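Side-chain contacts in AclR protein (Streptomyces galilaeus, PDB 2GEY), which is a putative hydroxylase of the SnoaL-like family and probably acts in the biosynthesis of aromatic polyketide antibiotics: residues 11-16 with 26-31; 65-70 with 76-81; 95-100 with 127-132. One frame throughout, in Å; residues are numbered along the deposited sequence.

Contact 1: 11-16 with 26-31; sequences LEMVAA and IKHWSP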
loop_
_atom_site.group_PDB
_atom_site.type_symbol
_atom_site.label_atom_id
_atom_site.label_comp_id
_atom_site.label_asym_id
_atom_site.label_seq_id
_atom_site.Cartn_x
_atom_site.Cartn_y
_atom_site.Cartn_z
ATOM N N LEU A 11 7.026 17.953 3.923
ATOM C CA LEU A 11 6.335 18.622 2.828
ATOM C C LEU A 11 7.293 19.442 1.968
ATOM O O LEU A 11 7.036 19.666 0.787
ATOM C CB LEU A 11 5.177 19.457 3.363
ATOM C CG LEU A 11 4.054 18.621 3.997
ATOM C CD1 LEU A 11 2.992 19.522 4.563
ATOM C CD2 LEU A 11 3.426 17.662 2.979
ATOM N N GLU A 12 8.424 19.847 2.539
ATOM C CA GLU A 12 9.478 20.476 1.740
ATOM C C GLU A 12 10.151 19.481 0.811
ATOM O O GLU A 12 10.530 19.826 -0.317
ATOM C CB GLU A 12 10.505 21.185 2.634
ATOM C CG GLU A 12 9.953 22.449 3.281
ATOM C CD GLU A 12 9.298 23.370 2.284
ATOM O OE1 GLU A 12 10.027 24.025 1.504
ATOM O OE2 GLU A 12 8.044 23.419 2.258
ATOM N N MET A 13 10.307 18.251 1.283
ATOM C CA MET A 13 10.801 17.169 0.453
ATOM C C MET A 13 9.816 16.853 -0.684
ATOM O O MET A 13 10.227 16.681 -1.824
ATOM C CB MET A 13 11.099 15.944 1.317
ATOM C CG MET A 13 12.203 16.201 2.315
ATOM S SD MET A 13 12.431 14.828 3.465
ATOM C CE MET A 13 13.526 13.794 2.531
ATOM N N VAL A 14 8.522 16.829 -0.381
ATOM C CA VAL A 14 7.488 16.707 -1.428
ATOM C C VAL A 14 7.605 17.862 -2.438
ATOM O O VAL A 14 7.583 17.651 -3.659
ATOM C CB VAL A 14 6.059 16.654 -0.816
ATOM C CG1 VAL A 14 4.994 16.702 -1.898
ATOM C CG2 VAL A 14 5.870 15.397 0.036
ATOM N N ALA A 15 7.758 19.082 -1.934
ATOM C CA ALA A 15 7.881 20.247 -2.813
ATOM C C ALA A 15 9.093 20.110 -3.732
ATOM O O ALA A 15 9.011 20.471 -4.900
ATOM C CB ALA A 15 7.966 21.526 -2.017
ATOM N N ALA A 16 10.198 19.573 -3.205
ATOM C CA ALA A 16 11.406 19.323 -3.985
ATOM C C ALA A 16 11.130 18.355 -5.137
ATOM O O ALA A 16 11.532 18.613 -6.274
ATOM C CB ALA A 16 12.524 18.792 -3.098
ATOM N N ILE A 26 17.551 15.055 -0.937
ATOM C CA ILE A 26 18.678 14.374 -0.307
ATOM C C ILE A 26 19.371 15.256 0.750
ATOM O O ILE A 26 20.030 14.752 1.665
ATOM C CB ILE A 26 19.658 13.842 -1.396
ATOM C CG1 ILE A 26 18.966 12.727 -2.196
ATOM C CG2 ILE A 26 20.949 13.328 -0.784
ATOM C CD1 ILE A 26 19.532 12.491 -3.577
ATOM N N LYS A 27 19.209 16.572 0.637
ATOM C CA LYS A 27 19.814 17.481 1.626
ATOM C C LYS A 27 19.262 17.260 3.038
ATOM O O LYS A 27 19.879 17.674 4.019
ATOM C CB LYS A 27 19.621 18.943 1.217
ATOM C CG LYS A 27 18.199 19.423 1.247
ATOM C CD LYS A 27 18.071 20.827 0.684
ATOM C CE LYS A 27 18.520 21.874 1.663
ATOM N NZ LYS A 27 18.115 23.239 1.205
ATOM N N HIS A 28 18.100 16.621 3.133
ATOM C CA HIS A 28 17.463 16.354 4.423
ATOM C C HIS A 28 17.819 14.988 4.986
ATOM O O HIS A 28 17.414 14.648 6.102
ATOM C CB HIS A 28 15.953 16.475 4.282
ATOM C CG HIS A 28 15.497 17.860 3.963
ATOM N ND1 HIS A 28 15.618 18.902 4.859
ATOM C CD2 HIS A 28 14.954 18.387 2.840
ATOM C CE1 HIS A 28 15.138 20.005 4.309
ATOM N NE2 HIS A 28 14.737 19.721 3.083
ATOM N N TRP A 29 18.575 14.202 4.220
ATOM C CA TRP A 29 18.985 12.881 4.671
ATOM C C TRP A 29 20.174 12.982 5.593
ATOM O O TRP A 29 21.120 13.728 5.321
ATOM C CB TRP A 29 19.398 12.016 3.489
ATOM C CG TRP A 29 18.320 11.620 2.570
ATOM C CD1 TRP A 29 17.013 11.973 2.616
ATOM C CD2 TRP A 29 18.477 10.798 1.415
ATOM N NE1 TRP A 29 16.329 11.402 1.570
ATOM C CE2 TRP A 29 17.213 10.676 0.813
ATOM C CE3 TRP A 29 19.567 10.138 0.840
ATOM C CZ2 TRP A 29 17.008 9.919 -0.349
ATOM C CZ3 TRP A 29 19.361 9.391 -0.315
ATOM C CH2 TRP A 29 18.097 9.291 -0.895
ATOM N N SER A 30 20.152 12.213 6.673
ATOM C CA SER A 30 21.354 12.032 7.473
ATOM C C SER A 30 22.418 11.304 6.645
ATOM O O SER A 30 22.087 10.485 5.786
ATOM C CB SER A 30 21.053 11.213 8.725
ATOM O OG SER A 30 22.244 10.774 9.352
ATOM N N PRO A 31 23.703 11.580 6.914
ATOM C CA PRO A 31 24.765 10.735 6.359
ATOM C C PRO A 31 24.598 9.251 6.696
ATOM O O PRO A 31 25.077 8.398 5.950
ATOM C CB PRO A 31 26.031 11.272 7.031
ATOM C CG PRO A 31 25.697 12.656 7.436
ATOM C CD PRO A 31 24.237 12.684 7.729
#

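Contact 2: 65-70 with 76-81; sequences VKSIMA and ALRITV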
loop_
_atom_site.group_PDB
_atom_site.type_symbol
_atom_site.label_atom_id
_atom_site.label_comp_id
_atom_site.label_asym_id
_atom_site.label_seq_id
_atom_site.Cartn_x
_atom_site.Cartn_y
_atom_site.Cartn_z
ATOM N N VAL A 65 -0.181 14.804 -1.789
ATOM C CA VAL A 65 -0.252 14.255 -0.437
ATOM C C VAL A 65 -1.724 14.077 -0.060
ATOM O O VAL A 65 -2.475 15.047 0.105
ATOM C CB VAL A 65 0.505 15.140 0.584
ATOM C CG1 VAL A 65 0.381 14.570 1.992
ATOM C CG2 VAL A 65 1.970 15.276 0.160
ATOM N N LYS A 66 -2.146 12.826 0.030
ATOM C CA LYS A 66 -3.522 12.502 0.400
ATOM C C LYS A 66 -3.713 12.549 1.908
ATOM O O LYS A 66 -4.801 12.881 2.411
ATOM C CB LYS A 66 -3.896 11.113 -0.118
ATOM C CG LYS A 66 -3.732 10.914 -1.625
ATOM C CD LYS A 66 -4.537 11.894 -2.461
ATOM C CE LYS A 66 -6.021 11.720 -2.312
ATOM N NZ LYS A 66 -6.785 12.547 -3.322
ATOM N N SER A 67 -2.675 12.164 2.637
ATOM C CA SER A 67 -2.707 12.239 4.090
ATOM C C SER A 67 -1.293 12.328 4.641
ATOM O O SER A 67 -0.348 11.829 4.043
ATOM C CB SER A 67 -3.433 11.027 4.695
ATOM O OG SER A 67 -2.560 9.918 4.845
ATOM N N ILE A 68 -1.172 12.994 5.784
ATOM C CA ILE A 68 0.096 13.105 6.493
ATOM C C ILE A 68 -0.185 12.890 7.984
ATOM O O ILE A 68 -1.223 13.314 8.498
ATOM C CB ILE A 68 0.834 14.440 6.173
ATOM C CG1 ILE A 68 2.191 14.478 6.865
ATOM C CG2 ILE A 68 -0.006 15.677 6.538
ATOM C CD1 ILE A 68 3.127 15.530 6.289
ATOM N N MET A 69 0.704 12.164 8.647
ATOM C CA MET A 69 0.524 11.811 10.036
ATOM C C MET A 69 1.879 11.861 10.698
ATOM O O MET A 69 2.879 11.569 10.058
ATOM C CB MET A 69 -0.047 10.399 10.121
ATOM C CG MET A 69 -0.409 9.936 11.497
ATOM S SD MET A 69 -1.081 8.256 11.467
ATOM C CE MET A 69 -2.358 8.444 10.219
ATOM N N ALA A 70 1.908 12.247 11.970
ATOM C CA ALA A 70 3.147 12.293 12.734
ATOM C C ALA A 70 2.919 11.808 14.158
ATOM O O ALA A 70 1.879 12.094 14.762
ATOM C CB ALA A 70 3.706 13.690 12.744
ATOM N N ALA A 76 4.504 9.944 8.398
ATOM C CA ALA A 76 4.076 9.088 7.285
ATOM C C ALA A 76 3.182 9.885 6.334
ATOM O O ALA A 76 2.295 10.630 6.778
ATOM C CB ALA A 76 3.330 7.867 7.799
ATOM N N LEU A 77 3.417 9.714 5.038
ATOM C CA LEU A 77 2.679 10.422 4.004
ATOM C C LEU A 77 2.104 9.398 3.054
ATOM O O LEU A 77 2.840 8.541 2.558
ATOM C CB LEU A 77 3.586 11.352 3.207
ATOM C CG LEU A 77 4.255 12.459 4.030
ATOM C CD1 LEU A 77 5.572 11.962 4.593
ATOM C CD2 LEU A 77 4.481 13.672 3.172
ATOM N N ARG A 78 0.810 9.494 2.806
ATOM C CA ARG A 78 0.158 8.708 1.773
ATOM C C ARG A 78 0.061 9.614 0.547
ATOM O O ARG A 78 -0.555 10.685 0.596
ATOM C CB ARG A 78 -1.226 8.244 2.230
ATOM C CG ARG A 78 -1.951 7.391 1.188
ATOM C CD ARG A 78 -3.125 6.620 1.777
ATOM N NE ARG A 78 -4.033 7.483 2.532
ATOM C CZ ARG A 78 -5.011 8.207 2.000
ATOM N NH1 ARG A 78 -5.251 8.191 0.708
ATOM N NH2 ARG A 78 -5.768 8.951 2.780
ATOM N N ILE A 79 0.669 9.162 -0.544
ATOM C CA ILE A 79 0.908 9.990 -1.713
ATOM C C ILE A 79 0.410 9.304 -2.982
ATOM O O ILE A 79 0.605 8.100 -3.157
ATOM C CB ILE A 79 2.416 10.276 -1.852
ATOM C CG1 ILE A 79 2.897 11.129 -0.670
ATOM C CG2 ILE A 79 2.730 10.958 -3.187
ATOM C CD1 ILE A 79 4.386 11.141 -0.476
ATOM N N THR A 80 -0.218 10.083 -3.858
ATOM C CA THR A 80 -0.557 9.642 -5.201
ATOM C C THR A 80 0.342 10.382 -6.180
ATOM O O THR A 80 0.458 11.610 -6.123
ATOM C CB THR A 80 -2.033 9.918 -5.515
ATOM O OG1 THR A 80 -2.848 9.151 -4.616
ATOM C CG2 THR A 80 -2.368 9.549 -6.975
ATOM N N VAL A 81 0.998 9.624 -7.051
ATOM C CA VAL A 81 1.863 10.193 -8.078
ATOM C C VAL A 81 1.144 10.141 -9.415
ATOM O O VAL A 81 0.533 9.122 -9.755
ATOM C CB VAL A 81 3.195 9.428 -8.198
ATOM C CG1 VAL A 81 4.098 10.092 -9.243
ATOM C CG2 VAL A 81 3.895 9.364 -6.846
HETATM O O HOH W 1 -0.467 9.429 6.514
#

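Contact 3: 95-100 with 127-132; sequences TGQRVS and LVRLGK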
loop_
_atom_site.group_PDB
_atom_site.type_symbol
_atom_site.label_atom_id
_atom_site.label_comp_id
_atom_site.label_asym_id
_atom_site.label_seq_id
_atom_site.Cartn_x
_atom_site.Cartn_y
_atom_site.Cartn_z
ATOM N N THR A 95 5.203 5.976 -24.050
ATOM C CA THR A 95 3.960 6.103 -24.805
ATOM C C THR A 95 3.493 7.562 -24.880
ATOM O O THR A 95 2.843 7.966 -25.840
ATOM C CB THR A 95 2.847 5.258 -24.151
ATOM O OG1 THR A 95 2.829 5.489 -22.737
ATOM C CG2 THR A 95 3.089 3.776 -24.386
ATOM N N GLY A 96 3.831 8.350 -23.866
ATOM C CA GLY A 96 3.221 9.662 -23.682
ATOM C C GLY A 96 1.903 9.555 -22.928
ATOM O O GLY A 96 1.189 10.547 -22.785
ATOM N N GLN A 97 1.588 8.352 -22.446
ATOM C CA GLN A 97 0.369 8.097 -21.678
ATOM C C GLN A 97 0.470 8.729 -20.307
ATOM O O GLN A 97 1.544 8.729 -19.707
ATOM C CB GLN A 97 0.181 6.601 -21.404
ATOM C CG GLN A 97 -0.602 5.801 -22.403
ATOM C CD GLN A 97 -1.188 4.549 -21.754
ATOM O OE1 GLN A 97 -2.405 4.351 -21.749
ATOM N NE2 GLN A 97 -0.322 3.721 -21.162
ATOM N N ARG A 98 -0.658 9.204 -19.790
ATOM C CA ARG A 98 -0.737 9.561 -18.380
ATOM C C ARG A 98 -0.748 8.297 -17.528
ATOM O O ARG A 98 -1.422 7.316 -17.856
ATOM C CB ARG A 98 -1.986 10.389 -18.086
ATOM C CG ARG A 98 -2.007 11.747 -18.762
ATOM C CD ARG A 98 -0.969 12.694 -18.161
ATOM N NE ARG A 98 -1.369 13.129 -16.828
ATOM C CZ ARG A 98 -0.591 13.786 -15.967
ATOM N NH1 ARG A 98 0.671 14.094 -16.267
ATOM N NH2 ARG A 98 -1.091 14.133 -14.791
ATOM N N VAL A 99 -0.014 8.337 -16.421
ATOM C CA VAL A 99 0.100 7.208 -15.520
ATOM C C VAL A 99 -0.064 7.695 -14.092
ATOM O O VAL A 99 0.018 8.900 -13.827
ATOM C CB VAL A 99 1.457 6.479 -15.668
ATOM C CG1 VAL A 99 1.649 5.973 -17.105
ATOM C CG2 VAL A 99 2.630 7.377 -15.245
ATOM N N SER A 100 -0.290 6.746 -13.191
ATOM C CA SER A 100 -0.400 7.021 -11.766
ATOM C C SER A 100 0.075 5.833 -10.935
ATOM O O SER A 100 0.073 4.675 -11.392
ATOM C CB SER A 100 -1.845 7.373 -11.392
ATOM O OG SER A 100 -2.701 6.250 -11.582
ATOM N N LEU A 127 1.869 -0.570 -13.704
ATOM C CA LEU A 127 2.183 -1.838 -14.364
ATOM C C LEU A 127 1.151 -2.192 -15.434
ATOM O O LEU A 127 1.508 -2.734 -16.484
ATOM C CB LEU A 127 2.319 -2.972 -13.348
ATOM C CG LEU A 127 3.511 -2.857 -12.391
ATOM C CD1 LEU A 127 3.333 -3.802 -11.206
ATOM C CD2 LEU A 127 4.828 -3.122 -13.109
ATOM N N VAL A 128 -0.114 -1.868 -15.176
ATOM C CA VAL A 128 -1.167 -2.049 -16.172
ATOM C C VAL A 128 -0.926 -1.134 -17.383
ATOM O O VAL A 128 -0.998 -1.589 -18.528
ATOM C CB VAL A 128 -2.567 -1.811 -15.561
ATOM C CG1 VAL A 128 -3.649 -1.838 -16.640
ATOM C CG2 VAL A 128 -2.857 -2.864 -14.512
ATOM N N ARG A 129 -0.622 0.140 -17.128
ATOM C CA ARG A 129 -0.377 1.112 -18.200
ATOM C C ARG A 129 0.824 0.747 -19.061
ATOM O O ARG A 129 0.832 0.999 -20.273
ATOM C CB ARG A 129 -0.184 2.519 -17.630
ATOM C CG ARG A 129 -1.461 3.175 -17.165
ATOM C CD ARG A 129 -2.367 3.582 -18.328
ATOM N NE ARG A 129 -3.744 3.200 -18.026
ATOM C CZ ARG A 129 -4.416 2.178 -18.562
ATOM N NH1 ARG A 129 -3.886 1.398 -19.502
ATOM N NH2 ARG A 129 -5.658 1.948 -18.155
ATOM N N LEU A 130 1.832 0.145 -18.439
ATOM C CA LEU A 130 3.018 -0.292 -19.157
ATOM C C LEU A 130 2.877 -1.677 -19.783
ATOM O O LEU A 130 3.821 -2.163 -20.406
ATOM C CB LEU A 130 4.228 -0.273 -18.228
ATOM C CG LEU A 130 4.608 1.120 -17.729
ATOM C CD1 LEU A 130 5.817 1.027 -16.860
ATOM C CD2 LEU A 130 4.860 2.078 -18.868
ATOM N N GLY A 131 1.715 -2.309 -19.608
ATOM C CA GLY A 131 1.425 -3.594 -20.231
ATOM C C GLY A 131 2.033 -4.798 -19.535
ATOM O O GLY A 131 2.077 -5.894 -20.113
ATOM N N LYS A 132 2.500 -4.611 -18.304
ATOM C CA LYS A 132 3.102 -5.696 -17.530
ATOM C C LYS A 132 2.029 -6.556 -16.879
ATOM O O LYS A 132 2.268 -7.724 -16.566
ATOM C CB LYS A 132 4.020 -5.142 -16.443
ATOM C CG LYS A 132 5.178 -4.300 -16.953
ATOM C CD LYS A 132 6.152 -5.127 -17.775
ATOM C CE LYS A 132 7.502 -4.439 -17.893
ATOM N NZ LYS A 132 8.180 -4.353 -16.568
#

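Contact 1: 11-16 with 26-31
Met13 reaches out from its helix and touches both His28 and Trp29. It is the one residue of 11-16 that makes this contact. The tight part is short. Met13 CG lies 3.6 Å from His28 CD2 and approaches the imidazole obliquely. The sulfur adds a Met-aromatic contact, with Met13 SD 5.0 Å from the centroid of the His28 ring and again oblique to it. The two side chains run antiparallel alongside each other, and SD comes to rest near His28 CB.

The Met13 chain is straight as far as the sulfur and then bends (chi3 86°). This bend carries the methyl group to the indole. Met13 CE sits at the edge of the Trp29 ring, near its plane, 3.8 Å from NE1 and 3.9 Å from CD1 of Trp29. The Met13 and Trp29 side chains are roughly perpendicular. A neighbour in its own segment lies against the imidazole: Lys27 CG covers part of one face of His28.

The other side is loose and polar. Glu12 starts toward 26-31 but its carboxylate leads away, and Glu12 OE1 stays 6.6 Å from His28 NE2. No hydrogen bond crosses the contact, and Lys27 is exposed.

A type I turn from Ile26 to Trp29 links helix 23-26 to strand 29-30 and brings His28 and Trp29 to the end of Met13. Met13 also touches Ile25 of helix 23-26. Trp29 packs on Met47, Val48 and Met51 of helix 44-57, and the backbones of His28 and Ser30 bond to Val114 of strand 113-122.

Contact 2: 65-70 with 76-81
The guanidinium of Arg78 lies over Lys66 and Ser67, with Lys66 CB and Ser67 N beneath one face. NH1 of Arg78 is 3.3 Å from Lys66 CB, and NH2 of Arg78 is 3.7 Å from Ser67 CB. The chain of Arg78 leaves with CG anti to the backbone N (chi1 -179°) and folds over at chi3, which brings the flat group back across the neighbouring strand. Arg78 NE forms a salt bridge with Glu106 of the second subunit. In the conformer described, Glu106 also bonds to Ser67 OG, and a water bridges that OG and Ala76 O beside Arg78.

Lys66 curls at chi2 and chi3 past Thr80, with Lys66 CG 3.6 Å from Thr80 OG1. Its amine pairs with Glu64. Thr80 OG1 is engaged by His102 and by Asp39 of the second subunit.

Val65, Ile68, Leu77 and Ile79 share the face of the sheet turned from Arg78 and Ser67. Ile68 and Leu77 extend in the same direction, flank to flank, and Ile68 CD1 is 3.9 Å from Leu77 CD2. Helix 3-18 covers this face.

Arg78 O accepts twice: from Lys66 N at 2.7 Å, and from Ser67 N at 3.3 Å on a lone pair. Farther along, Met69 and Ala76 form a regular hydrogen-bonded pair, with Ala76 N 2.8 Å from Met69 O. Lys66 and Ser67 together oppose Arg78, a classic beta bulge in the antiparallel hairpin of strands 62-71 and 74-84, part of the curved sheet of the NTF2-like alpha+beta barrel.

Contact 3: 95-100 with 127-132
Gln97 and Arg129 make the polar part of this contact. Gln97 NE2 donates to Arg129 O at 3.1 Å, but the bond is weak because its N-H...O angle is only 121°. The carbonyl belongs to the last residue of helix 124-129, so the amide meets the C-terminal end of that helix. The guanidinium itself is held by Asp135 in a salt bridge to Arg129 NH1. Gln97 OE1 lies obliquely to it and stays 4.0 Å from Arg129 NH1.

Van der Waals contacts come next. The Gln97 and Arg129 side chains cross nearly square, and the amide and guanidinium planes are 74° apart. They therefore do not stack. Instead Arg129 CD rests against the end of the amide, 3.5 Å from both NE2 and OE1 of Gln97. Arg129 is bent at chi2 and chi3, which turns CD toward the glutamine and carries the guanidinium onward. Val99 adds an apolar touch, with Val99 CG1 3.9 Å from Arg129 CB.

In the fold, the contact joins the start of strand 98-110 to the helix that follows the last strand, 113-122, of the SnoaL-like sheet. Val99 also packs on Leu126 of that helix.

Turn motifs occur in both segments. The helix ends in a Schellman motif, with Gly131 at positive phi and Lys132 N bonded to Leu127 O at 2.8 Å. Before the strand, Thr95 OG1 accepts from Gln97 N at 3.1 Å in an ST turn. Leu127 and Lys132 pack on Leu133 of the second subunit.

Overall arrangement
Contacts 1 and 3 lie on opposite sides of the chain's centre, with centres about 28 Å apart. Contact 2 is nearest the centre of the chain. All three are partly buried. Contact 1 is joined to contact 2 through helix 3-18: Leu11 and Val14 pack on Val65, Ile68 and Leu77. Contact 3 meets contact 2 through neighbouring strands 74-84 and 98-110, where Ser100 touches Val81. The chemistry differs. Contact 1 is sulfur and rings, without hydrogen bonds. Contact 2 is a backbone-bonded strand pair, apolar toward the helix and mixed polar and apolar, with charged pairs, toward the second subunit. Contact 3 has one weak bond and van der Waals contacts. Contacts 2 and 3 both touch the second subunit; contact 1 does not.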